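Protein LRIM1 (Anopheles gambiae, PDB 3O53) forms a heterodimeric complex with APL1C that regulates complement-like immunity in the mosquito, this part being its leucine-rich repeat domain. Local coordinates at residues 82-93 with 100-111; 112-123 with 137-145. All coordinates share one frame; numbering follows the deposited sequence.

Overall arrangement
Both contacts join successive turns of the leucine-rich repeat solenoid, and they follow each other along the chain. In interaction 1, strands 84-86 and 103-105 pair in parallel and continue into an asparagine-rich turn. In interaction 2, strand 113-116 meets the loop 137-145 of the next turn through one bridge and a disulfide. The two touch where Gln93 O lies 2.9 Å from Ser112 N and where Leu104 packs on Val114. Each is partly buried, with leucines or a cystine inside and salt bridges nearer the surface. Asparagine side chains bond to backbone in the first; a covalent link and a lysine reaching carbonyls mark the second.

Interaction 1. Residues 82-93 with 100-111; sequences LRTLDLNNNYVQ and SIETLHAANNNI. With NAG (2-acetamido-2-deoxy-beta-D-glucopyranose), chain C.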
loop_
_atom_site.group_PDB
_atom_site.type_symbol
_atom_site.label_atom_id
_atom_site.label_comp_id
_atom_site.label_asym_id
_atom_site.label_seq_id
_atom_site.Cartn_x
_atom_site.Cartn_y
_atom_site.Cartn_z
ATOM N N LEU A 82 -7.555 -19.902 8.744
ATOM C CA LEU A 82 -7.351 -19.240 7.461
ATOM C C LEU A 82 -6.004 -18.507 7.388
ATOM O O LEU A 82 -5.673 -17.713 8.265
ATOM C CB LEU A 82 -8.493 -18.253 7.212
ATOM C CG LEU A 82 -8.753 -17.907 5.750
ATOM C CD1 LEU A 82 -9.234 -19.134 4.983
ATOM C CD2 LEU A 82 -9.766 -16.768 5.661
ATOM N N ARG A 83 -5.234 -18.793 6.338
ATOM C CA ARG A 83 -3.926 -18.175 6.118
ATOM C C ARG A 83 -3.948 -17.249 4.910
ATOM O O ARG A 83 -3.260 -16.236 4.877
ATOM C CB ARG A 83 -2.845 -19.251 5.898
ATOM C CG ARG A 83 -2.696 -20.226 7.055
ATOM C CD ARG A 83 -1.795 -21.410 6.693
ATOM N NE ARG A 83 -0.389 -21.024 6.607
ATOM C CZ ARG A 83 0.596 -21.835 6.229
ATOM N NH1 ARG A 83 0.339 -23.095 5.899
ATOM N NH2 ARG A 83 1.845 -21.385 6.182
ATOM N N THR A 84 -4.728 -17.602 3.902
ATOM C CA THR A 84 -4.761 -16.827 2.675
ATOM C C THR A 84 -6.207 -16.547 2.326
ATOM O O THR A 84 -7.022 -17.454 2.289
ATOM C CB THR A 84 -4.074 -17.591 1.524
ATOM O OG1 THR A 84 -2.723 -17.870 1.890
ATOM C CG2 THR A 84 -4.072 -16.773 0.241
ATOM N N LEU A 85 -6.521 -15.278 2.097
ATOM C CA LEU A 85 -7.869 -14.873 1.745
ATOM C C LEU A 85 -7.792 -13.981 0.530
ATOM O O LEU A 85 -7.071 -12.994 0.537
ATOM C CB LEU A 85 -8.505 -14.101 2.903
ATOM C CG LEU A 85 -9.897 -13.531 2.639
ATOM C CD1 LEU A 85 -10.903 -14.655 2.391
ATOM C CD2 LEU A 85 -10.337 -12.671 3.814
ATOM N N ASP A 86 -8.537 -14.316 -0.513
ATOM C CA ASP A 86 -8.589 -13.473 -1.698
ATOM C C ASP A 86 -10.030 -13.050 -1.983
ATOM O O ASP A 86 -10.864 -13.876 -2.333
ATOM C CB ASP A 86 -8.006 -14.226 -2.895
ATOM C CG ASP A 86 -7.944 -13.373 -4.160
ATOM O OD1 ASP A 86 -8.638 -12.338 -4.238
ATOM O OD2 ASP A 86 -7.204 -13.749 -5.090
ATOM N N LEU A 87 -10.335 -11.769 -1.814
ATOM C CA LEU A 87 -11.649 -11.258 -2.190
ATOM C C LEU A 87 -11.525 -10.132 -3.210
ATOM O O LEU A 87 -12.387 -9.263 -3.286
ATOM C CB LEU A 87 -12.422 -10.766 -0.970
ATOM C CG LEU A 87 -11.806 -9.586 -0.226
ATOM C CD1 LEU A 87 -12.887 -8.648 0.305
ATOM C CD2 LEU A 87 -10.922 -10.113 0.891
ATOM N N ASN A 88 -10.449 -10.158 -3.989
ATOM C CA ASN A 88 -10.274 -9.227 -5.097
ATOM C C ASN A 88 -11.562 -9.122 -5.905
ATOM O O ASN A 88 -12.220 -10.131 -6.173
ATOM C CB ASN A 88 -9.150 -9.692 -6.034
ATOM C CG ASN A 88 -7.756 -9.454 -5.467
ATOM O OD1 ASN A 88 -7.582 -8.764 -4.466
ATOM N ND2 ASN A 88 -6.751 -10.028 -6.124
ATOM N N ASN A 89 -11.898 -7.900 -6.308
ATOM C CA ASN A 89 -13.022 -7.653 -7.203
ATOM C C ASN A 89 -14.353 -8.056 -6.584
ATOM O O ASN A 89 -15.036 -8.966 -7.061
ATOM C CB ASN A 89 -12.793 -8.355 -8.540
ATOM C CG ASN A 89 -11.519 -7.896 -9.206
ATOM O OD1 ASN A 89 -11.358 -6.712 -9.512
ATOM N ND2 ASN A 89 -10.592 -8.820 -9.413
ATOM N N ASN A 90 -14.691 -7.366 -5.499
ATOM C CA ASN A 90 -16.011 -7.444 -4.892
ATOM C C ASN A 90 -16.420 -6.028 -4.501
ATOM O O ASN A 90 -15.864 -5.066 -5.022
ATOM C CB ASN A 90 -16.003 -8.380 -3.684
ATOM C CG ASN A 90 -16.092 -9.835 -4.083
ATOM O OD1 ASN A 90 -17.174 -10.354 -4.351
ATOM N ND2 ASN A 90 -14.948 -10.503 -4.131
ATOM N N TYR A 91 -17.385 -5.893 -3.595
ATOM C CA TYR A 91 -17.845 -4.571 -3.169
ATOM C C TYR A 91 -17.749 -4.391 -1.669
ATOM O O TYR A 91 -18.461 -3.572 -1.094
ATOM C CB TYR A 91 -19.292 -4.338 -3.600
ATOM C CG TYR A 91 -19.508 -4.495 -5.087
ATOM C CD1 TYR A 91 -18.902 -3.633 -5.989
ATOM C CD2 TYR A 91 -20.316 -5.505 -5.586
ATOM C CE1 TYR A 91 -19.093 -3.771 -7.345
ATOM C CE2 TYR A 91 -20.515 -5.652 -6.941
ATOM C CZ TYR A 91 -19.901 -4.783 -7.817
ATOM O OH TYR A 91 -20.096 -4.929 -9.167
ATOM N N VAL A 92 -16.879 -5.155 -1.027
ATOM C CA VAL A 92 -16.786 -5.115 0.429
ATOM C C VAL A 92 -16.434 -3.717 0.940
ATOM O O VAL A 92 -15.585 -3.039 0.373
ATOM C CB VAL A 92 -15.759 -6.150 0.947
ATOM C CG1 VAL A 92 -15.579 -6.022 2.446
ATOM C CG2 VAL A 92 -16.218 -7.561 0.577
ATOM N N GLN A 93 -17.104 -3.296 2.012
ATOM C CA GLN A 93 -16.826 -2.017 2.653
ATOM C C GLN A 93 -16.035 -2.189 3.945
ATOM O O GLN A 93 -15.155 -1.388 4.241
ATOM C CB GLN A 93 -18.137 -1.273 2.936
ATOM C CG GLN A 93 -18.944 -0.986 1.679
ATOM C CD GLN A 93 -20.203 -0.187 1.958
ATOM O OE1 GLN A 93 -20.901 -0.438 2.934
ATOM N NE2 GLN A 93 -20.499 0.777 1.094
ATOM N N SER A 100 -4.534 -16.137 11.842
ATOM C CA SER A 100 -3.612 -16.922 11.011
ATOM C C SER A 100 -3.390 -16.319 9.630
ATOM O O SER A 100 -2.678 -16.892 8.799
ATOM C CB SER A 100 -4.125 -18.355 10.845
ATOM O OG SER A 100 -4.121 -19.035 12.081
ATOM N N ILE A 101 -3.999 -15.168 9.379
ATOM C CA ILE A 101 -3.857 -14.510 8.086
ATOM C C ILE A 101 -2.408 -14.122 7.815
ATOM O O ILE A 101 -1.759 -13.435 8.611
ATOM C CB ILE A 101 -4.770 -13.274 7.992
ATOM C CG1 ILE A 101 -6.230 -13.714 8.046
ATOM C CG2 ILE A 101 -4.545 -12.527 6.699
ATOM C CD1 ILE A 101 -6.638 -14.615 6.878
ATOM N N GLU A 102 -1.915 -14.573 6.670
ATOM C CA GLU A 102 -0.565 -14.273 6.226
ATOM C C GLU A 102 -0.634 -13.466 4.937
ATOM O O GLU A 102 0.205 -12.613 4.697
ATOM C CB GLU A 102 0.225 -15.570 5.985
ATOM C CG GLU A 102 0.336 -16.474 7.209
ATOM C CD GLU A 102 1.068 -17.787 6.930
ATOM O OE1 GLU A 102 1.198 -18.182 5.748
ATOM O OE2 GLU A 102 1.508 -18.432 7.905
ATOM N N THR A 103 -1.641 -13.740 4.110
ATOM C CA THR A 103 -1.768 -13.075 2.817
ATOM C C THR A 103 -3.203 -12.656 2.574
ATOM O O THR A 103 -4.111 -13.483 2.603
ATOM C CB THR A 103 -1.319 -13.997 1.663
ATOM O OG1 THR A 103 0.065 -14.324 1.828
ATOM C CG2 THR A 103 -1.504 -13.304 0.317
ATOM N N LEU A 104 -3.406 -11.363 2.338
ATOM C CA LEU A 104 -4.751 -10.814 2.209
ATOM C C LEU A 104 -4.844 -10.053 0.891
ATOM O O LEU A 104 -4.260 -8.984 0.735
ATOM C CB LEU A 104 -5.045 -9.875 3.381
ATOM C CG LEU A 104 -6.441 -9.256 3.441
ATOM C CD1 LEU A 104 -7.472 -10.355 3.497
ATOM C CD2 LEU A 104 -6.582 -8.324 4.649
ATOM N N HIS A 105 -5.551 -10.635 -0.063
ATOM C CA HIS A 105 -5.790 -9.999 -1.345
ATOM C C HIS A 105 -7.178 -9.405 -1.322
ATOM O O HIS A 105 -8.161 -10.133 -1.260
ATOM C CB HIS A 105 -5.713 -11.031 -2.465
ATOM C CG HIS A 105 -4.318 -11.450 -2.799
ATOM N ND1 HIS A 105 -3.465 -10.663 -3.542
ATOM C CD2 HIS A 105 -3.627 -12.571 -2.490
ATOM C CE1 HIS A 105 -2.306 -11.282 -3.675
ATOM N NE2 HIS A 105 -2.377 -12.441 -3.047
ATOM N N ALA A 106 -7.273 -8.087 -1.374
ATOM C CA ALA A 106 -8.578 -7.441 -1.298
ATOM C C ALA A 106 -8.591 -6.155 -2.110
ATOM O O ALA A 106 -9.149 -5.148 -1.688
ATOM C CB ALA A 106 -8.956 -7.169 0.151
ATOM N N ALA A 107 -7.968 -6.207 -3.279
ATOM C CA ALA A 107 -7.954 -5.079 -4.192
ATOM C C ALA A 107 -9.317 -4.943 -4.858
ATOM O O ALA A 107 -10.064 -5.918 -4.971
ATOM C CB ALA A 107 -6.847 -5.276 -5.260
ATOM N N ASN A 108 -9.637 -3.733 -5.299
ATOM C CA ASN A 108 -10.838 -3.505 -6.095
ATOM C C ASN A 108 -12.111 -3.837 -5.339
ATOM O O ASN A 108 -12.986 -4.541 -5.837
ATOM C CB ASN A 108 -10.762 -4.306 -7.396
ATOM C CG ASN A 108 -9.486 -4.028 -8.157
ATOM O OD1 ASN A 108 -8.882 -2.969 -7.998
ATOM N ND2 ASN A 108 -9.061 -4.971 -8.978
ATOM N N ASN A 109 -12.204 -3.314 -4.124
ATOM C CA ASN A 109 -13.438 -3.376 -3.363
ATOM C C ASN A 109 -13.901 -1.954 -3.013
ATOM O O ASN A 109 -13.511 -1.009 -3.688
ATOM C CB ASN A 109 -13.242 -4.247 -2.123
ATOM C CG ASN A 109 -13.391 -5.726 -2.433
ATOM O OD1 ASN A 109 -14.461 -6.294 -2.249
ATOM N ND2 ASN A 109 -12.319 -6.354 -2.908
ATOM N N ASN A 110 -14.757 -1.815 -1.998
ATOM C CA ASN A 110 -15.169 -0.501 -1.482
ATOM C C ASN A 110 -14.609 -0.271 -0.075
ATOM O O ASN A 110 -15.220 0.436 0.729
ATOM C CB ASN A 110 -16.702 -0.400 -1.358
ATOM C CG ASN A 110 -17.427 -0.518 -2.684
ATOM O OD1 ASN A 110 -16.831 -0.837 -3.714
ATOM N ND2 ASN A 110 -18.744 -0.266 -2.652
ATOM N N ILE A 111 -13.466 -0.872 0.231
ATOM C CA ILE A 111 -13.050 -1.014 1.624
ATOM C C ILE A 111 -12.644 0.300 2.280
ATOM O O ILE A 111 -11.820 1.041 1.755
ATOM C CB ILE A 111 -11.901 -2.035 1.765
ATOM C CG1 ILE A 111 -12.434 -3.458 1.568
ATOM C CG2 ILE A 111 -11.221 -1.897 3.131
ATOM C CD1 ILE A 111 -11.341 -4.497 1.335
HETATM C C1 NAG C . -8.564 -16.768 -6.792
HETATM C C2 NAG C . -7.065 -16.913 -6.980
HETATM C C3 NAG C . -6.608 -16.057 -8.151
HETATM C C4 NAG C . -7.453 -16.330 -9.387
HETATM C C5 NAG C . -8.935 -16.218 -9.071
HETATM C C6 NAG C . -9.766 -16.607 -10.287
HETATM C C7 NAG C . -5.628 -17.209 -5.031
HETATM C C8 NAG C . -5.044 -16.513 -3.844
HETATM N N2 NAG C . -6.395 -16.442 -5.795
HETATM O O3 NAG C . -5.243 -16.291 -8.386
HETATM O O4 NAG C . -7.129 -15.379 -10.361
HETATM O O5 NAG C . -9.257 -17.062 -7.986
HETATM O O6 NAG C . -9.511 -17.961 -10.598
HETATM O O7 NAG C . -5.395 -18.399 -5.255
HETATM O O HOH W 1 -7.107 -16.439 10.436
HETATM O O HOH W 2 -4.683 -8.387 -4.741
#
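Asn109 holds CG anti to its carbonyl carbon (chi1 -83°), and the turn of its amide points both ends at residues 87-92. ND2 donates to Leu87 O at 2.9 Å, with the acceptor in the amide plane. OD1 takes Val92 N on a lone pair. Asn90 ND2 also donates to Leu87 O, from the opposite face of that carbonyl. This is the asparagine ladder of the leucine-rich repeat. It continues in both directions, as Asn90 OD1 accepts from Leu70 N and Asn130 ND2 donates to Ala106 O.

Asn88 places its CG beside its own backbone N (chi1 -75°), which brings OD1 to Ala107 N at 2.8 Å. Water 2 donates to the same OD1 and lies at the ring edge of His105, 2.8 Å from ND1. Asn89 and Asn108 run side by side, and Asn108 ND2 reaches Asn89 OD1 from above the carbonyl plane.

Strands 84-86 and 103-105 are parallel, bonded from Arg83 O to Leu87 N. On the face carrying Leu85 and Leu104, Leu85 CD2 meets Leu104 CD1 at 3.7 Å. Just past the strands, Leu87 CD2 meets Ala106 CB at 3.6 Å. On the face of Asp86, its OD2 accepts from N2 of the glycan sugar NAG at 2.9 Å. Asp86 OD1 takes Asn88 N in an Asx turn. Arg83, bent at chi3, lies beside the extended Glu102, their planes 85° apart. They form a salt bridge, Arg83 NH2 to Glu102 OE1 at 3.3 Å, and Arg83 NH1 has a second one to Glu61.

Leu87 O and Val92 N, in buried residues, are thus met by the Asn109 amide, which donates at one end and accepts at the other. Neutral amides join the two coils in this turn, while the Arg83-Glu102 salt bridge adds a charged tie at the exposed end.

Interaction 2. Residues 112-123 with 137-145; sequences SRVSCSRGQGKK and DLDEGCRSR
Arg113 meets Asp137 where one turn of the leucine-rich repeat solenoid lies against the next, and a disulfide links the two further on. Arg113 NE returns to Ser112 O. Its NH2 makes a long salt bridge of 3.5 Å to Asp137 OD1, and the two flat groups are 35° apart. Asp137 OD2 turns elsewhere and accepts from Thr133 N.

Val114 forms the single backbone bridge. Its N donates to Asp137 O, and its O accepts from Asp139 N at 2.9 Å. The valine branches divide the packing. CG2 lies against Leu138 CD1, while CG1 touches Cys142 SG at 3.6 Å. Next, Ser115 CB rests on Asp139 OD2.

Cys116 SG is bonded to Cys142 SG at 2.1 Å, with a torsion of 92° about the S-S bond. Asp139 lies close by, its CG between backbone N and carbonyl carbon (chi1 78°). Its OD1 accepts from Cys142 N in an Asx motif, fixing the start of the turn that carries the second cysteine. Cys116 O receives a CA-H contact from Gly141, so the backbones come close beside the disulfide.

Further along, at Gln120 and Gly121, the chain meets Arg145, whose NE makes a weak bond to Gly121 O. Lys122 crosses the Arg145 side chain at about a right angle, with Lys122 CG 3.7 Å from Arg145 NH2. Lys123 N donates to Arg145 O, a backbone link between the far ends of the two segments. The Lys123 chain, bent at chi3 and chi4, brings its amino group to two carbonyls of the loop, where NZ makes weak bonds to Gly141 O at 2.8 Å and Ser144 O at 3.0 Å.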
loop_
_atom_site.group_PDB
_atom_site.type_symbol
_atom_site.label_atom_id
_atom_site.label_comp_id
_atom_site.label_asym_id
_atom_site.label_seq_id
_atom_site.Cartn_x
_atom_site.Cartn_y
_atom_site.Cartn_z
ATOM N N SER A 112 -13.250 0.587 3.431
ATOM C CA SER A 112 -12.861 1.725 4.241
ATOM C C SER A 112 -12.402 1.294 5.637
ATOM O O SER A 112 -11.923 2.126 6.400
ATOM C CB SER A 112 -14.007 2.754 4.352
ATOM O OG SER A 112 -15.152 2.178 4.965
ATOM N N ARG A 113 -12.532 0.004 5.969
ATOM C CA ARG A 113 -12.084 -0.503 7.271
ATOM C C ARG A 113 -11.540 -1.931 7.134
ATOM O O ARG A 113 -12.178 -2.792 6.532
ATOM C CB ARG A 113 -13.230 -0.516 8.319
ATOM C CG ARG A 113 -14.009 0.790 8.482
ATOM C CD ARG A 113 -13.315 1.817 9.387
ATOM N NE ARG A 113 -13.179 3.091 8.682
ATOM C CZ ARG A 113 -13.882 4.194 8.910
ATOM N NH1 ARG A 113 -14.796 4.262 9.868
ATOM N NH2 ARG A 113 -13.637 5.261 8.171
ATOM N N VAL A 114 -10.362 -2.176 7.699
ATOM C CA VAL A 114 -9.823 -3.529 7.785
ATOM C C VAL A 114 -9.392 -3.791 9.221
ATOM O O VAL A 114 -8.826 -2.918 9.876
ATOM C CB VAL A 114 -8.610 -3.728 6.851
ATOM C CG1 VAL A 114 -8.210 -5.202 6.795
ATOM C CG2 VAL A 114 -8.918 -3.217 5.444
ATOM N N SER A 115 -9.662 -4.997 9.704
ATOM C CA SER A 115 -9.290 -5.383 11.061
ATOM C C SER A 115 -8.675 -6.768 11.005
ATOM O O SER A 115 -9.199 -7.640 10.321
ATOM C CB SER A 115 -10.529 -5.406 11.968
ATOM O OG SER A 115 -11.298 -4.216 11.830
ATOM N N CYS A 116 -7.568 -6.973 11.714
ATOM C CA CYS A 116 -6.896 -8.269 11.735
ATOM C C CYS A 116 -6.625 -8.680 13.185
ATOM O O CYS A 116 -5.972 -7.947 13.919
ATOM C CB CYS A 116 -5.573 -8.191 10.957
ATOM S SG CYS A 116 -5.691 -7.405 9.326
ATOM N N SER A 117 -7.139 -9.836 13.599
ATOM C CA SER A 117 -6.904 -10.350 14.951
ATOM C C SER A 117 -5.416 -10.477 15.239
ATOM O O SER A 117 -4.632 -10.797 14.349
ATOM C CB SER A 117 -7.547 -11.726 15.120
ATOM O OG SER A 117 -8.928 -11.682 14.828
ATOM N N ARG A 118 -5.026 -10.242 16.486
ATOM C CA ARG A 118 -3.611 -10.278 16.836
ATOM C C ARG A 118 -2.996 -11.611 16.419
ATOM O O ARG A 118 -3.542 -12.679 16.703
ATOM C CB ARG A 118 -3.412 -10.027 18.335
ATOM C CG ARG A 118 -3.790 -11.192 19.233
ATOM C CD ARG A 118 -3.755 -10.786 20.701
ATOM N NE ARG A 118 -4.809 -9.827 21.028
ATOM C CZ ARG A 118 -6.011 -10.155 21.494
ATOM N NH1 ARG A 118 -6.329 -11.428 21.698
ATOM N NH2 ARG A 118 -6.900 -9.208 21.758
ATOM N N GLY A 119 -1.865 -11.537 15.729
ATOM C CA GLY A 119 -1.179 -12.719 15.243
ATOM C C GLY A 119 0.302 -12.656 15.560
ATOM O O GLY A 119 0.764 -11.727 16.222
ATOM N N GLN A 120 1.049 -13.643 15.080
ATOM C CA GLN A 120 2.469 -13.739 15.389
ATOM C C GLN A 120 3.326 -13.756 14.127
ATOM O O GLN A 120 4.521 -13.459 14.176
ATOM C CB GLN A 120 2.741 -15.004 16.208
ATOM C CG GLN A 120 1.767 -15.231 17.358
ATOM C CD GLN A 120 2.089 -14.392 18.580
ATOM O OE1 GLN A 120 3.236 -14.005 18.798
ATOM N NE2 GLN A 120 1.074 -14.114 19.390
ATOM N N GLY A 121 2.724 -14.120 13.000
ATOM C CA GLY A 121 3.458 -14.218 11.752
ATOM C C GLY A 121 3.484 -12.886 11.030
ATOM O O GLY A 121 2.946 -11.905 11.525
ATOM N N LYS A 122 4.117 -12.858 9.861
ATOM C CA LYS A 122 4.136 -11.673 9.019
ATOM C C LYS A 122 2.895 -11.630 8.129
ATOM O O LYS A 122 2.284 -12.659 7.859
ATOM C CB LYS A 122 5.406 -11.661 8.167
ATOM C CG LYS A 122 6.665 -11.390 8.971
ATOM C CD LYS A 122 7.918 -11.515 8.127
ATOM C CE LYS A 122 9.155 -11.100 8.917
ATOM N NZ LYS A 122 10.425 -11.304 8.157
ATOM N N LYS A 123 2.537 -10.435 7.666
ATOM C CA LYS A 123 1.357 -10.243 6.827
ATOM C C LYS A 123 1.716 -9.556 5.510
ATOM O O LYS A 123 2.512 -8.627 5.481
ATOM C CB LYS A 123 0.329 -9.372 7.554
ATOM C CG LYS A 123 -0.387 -10.056 8.684
ATOM C CD LYS A 123 -1.510 -9.177 9.232
ATOM C CE LYS A 123 -1.010 -8.227 10.302
ATOM N NZ LYS A 123 -0.887 -8.883 11.639
ATOM N N ASP A 137 -7.649 3.483 9.353
ATOM C CA ASP A 137 -8.721 2.623 8.832
ATOM C C ASP A 137 -8.344 1.140 8.978
ATOM O O ASP A 137 -9.211 0.264 9.043
ATOM C CB ASP A 137 -8.993 2.946 7.360
ATOM C CG ASP A 137 -9.712 4.271 7.186
ATOM O OD1 ASP A 137 -10.171 4.840 8.193
ATOM O OD2 ASP A 137 -9.830 4.730 6.045
ATOM N N LEU A 138 -7.044 0.870 9.002
ATOM C CA LEU A 138 -6.521 -0.455 9.353
ATOM C C LEU A 138 -6.354 -0.500 10.864
ATOM O O LEU A 138 -5.809 0.432 11.441
ATOM C CB LEU A 138 -5.160 -0.679 8.684
ATOM C CG LEU A 138 -5.189 -1.212 7.248
ATOM C CD1 LEU A 138 -6.040 -0.347 6.349
ATOM C CD2 LEU A 138 -3.765 -1.334 6.704
ATOM N N ASP A 139 -6.823 -1.555 11.523
ATOM C CA ASP A 139 -6.675 -1.598 12.976
ATOM C C ASP A 139 -5.235 -1.964 13.306
ATOM O O ASP A 139 -4.417 -2.159 12.399
ATOM C CB ASP A 139 -7.708 -2.517 13.653
ATOM C CG ASP A 139 -7.370 -3.982 13.544
ATOM O OD1 ASP A 139 -6.458 -4.359 12.770
ATOM O OD2 ASP A 139 -8.039 -4.768 14.244
ATOM N N GLU A 140 -4.902 -2.012 14.589
ATOM C CA GLU A 140 -3.500 -2.128 14.975
ATOM C C GLU A 140 -2.948 -3.504 14.609
ATOM O O GLU A 140 -1.785 -3.626 14.220
ATOM C CB GLU A 140 -3.315 -1.778 16.462
ATOM C CG GLU A 140 -3.503 -0.264 16.704
ATOM C CD GLU A 140 -3.480 0.146 18.175
ATOM O OE1 GLU A 140 -3.100 -0.669 19.028
ATOM O OE2 GLU A 140 -3.828 1.306 18.473
ATOM N N GLY A 141 -3.797 -4.524 14.677
ATOM C CA GLY A 141 -3.424 -5.848 14.215
ATOM C C GLY A 141 -2.992 -5.823 12.758
ATOM O O GLY A 141 -1.981 -6.423 12.390
ATOM N N CYS A 142 -3.745 -5.105 11.928
ATOM C CA CYS A 142 -3.436 -4.999 10.503
ATOM C C CYS A 142 -2.177 -4.184 10.236
ATOM O O CYS A 142 -1.642 -4.223 9.134
ATOM C CB CYS A 142 -4.608 -4.364 9.743
ATOM S SG CYS A 142 -6.065 -5.410 9.647
ATOM N N ARG A 143 -1.705 -3.442 11.234
ATOM C CA ARG A 143 -0.490 -2.651 11.061
ATOM C C ARG A 143 0.712 -3.249 11.799
ATOM O O ARG A 143 1.760 -2.610 11.898
ATOM C CB ARG A 143 -0.741 -1.184 11.484
ATOM C CG ARG A 143 -1.618 -0.442 10.472
ATOM C CD ARG A 143 -1.909 1.001 10.861
ATOM N NE ARG A 143 -3.054 1.101 11.764
ATOM C CZ ARG A 143 -3.014 1.630 12.986
ATOM N NH1 ARG A 143 -1.881 2.117 13.480
ATOM N NH2 ARG A 143 -4.116 1.678 13.723
ATOM N N SER A 144 0.564 -4.480 12.288
ATOM C CA SER A 144 1.648 -5.172 12.994
ATOM C C SER A 144 2.284 -6.263 12.145
ATOM O O SER A 144 1.590 -7.123 11.599
ATOM C CB SER A 144 1.140 -5.817 14.292
ATOM O OG SER A 144 0.457 -4.883 15.109
ATOM N N ARG A 145 3.616 -6.239 12.073
ATOM C CA ARG A 145 4.386 -7.291 11.418
ATOM C C ARG A 145 4.004 -7.426 9.949
ATOM O O ARG A 145 4.082 -8.504 9.356
ATOM C CB ARG A 145 4.223 -8.623 12.166
ATOM C CG ARG A 145 4.698 -8.546 13.617
ATOM C CD ARG A 145 4.813 -9.916 14.272
ATOM N NE ARG A 145 5.597 -10.841 13.458
ATOM C CZ ARG A 145 6.922 -10.803 13.338
ATOM N NH1 ARG A 145 7.629 -9.881 13.977
ATOM N NH2 ARG A 145 7.541 -11.688 12.570
#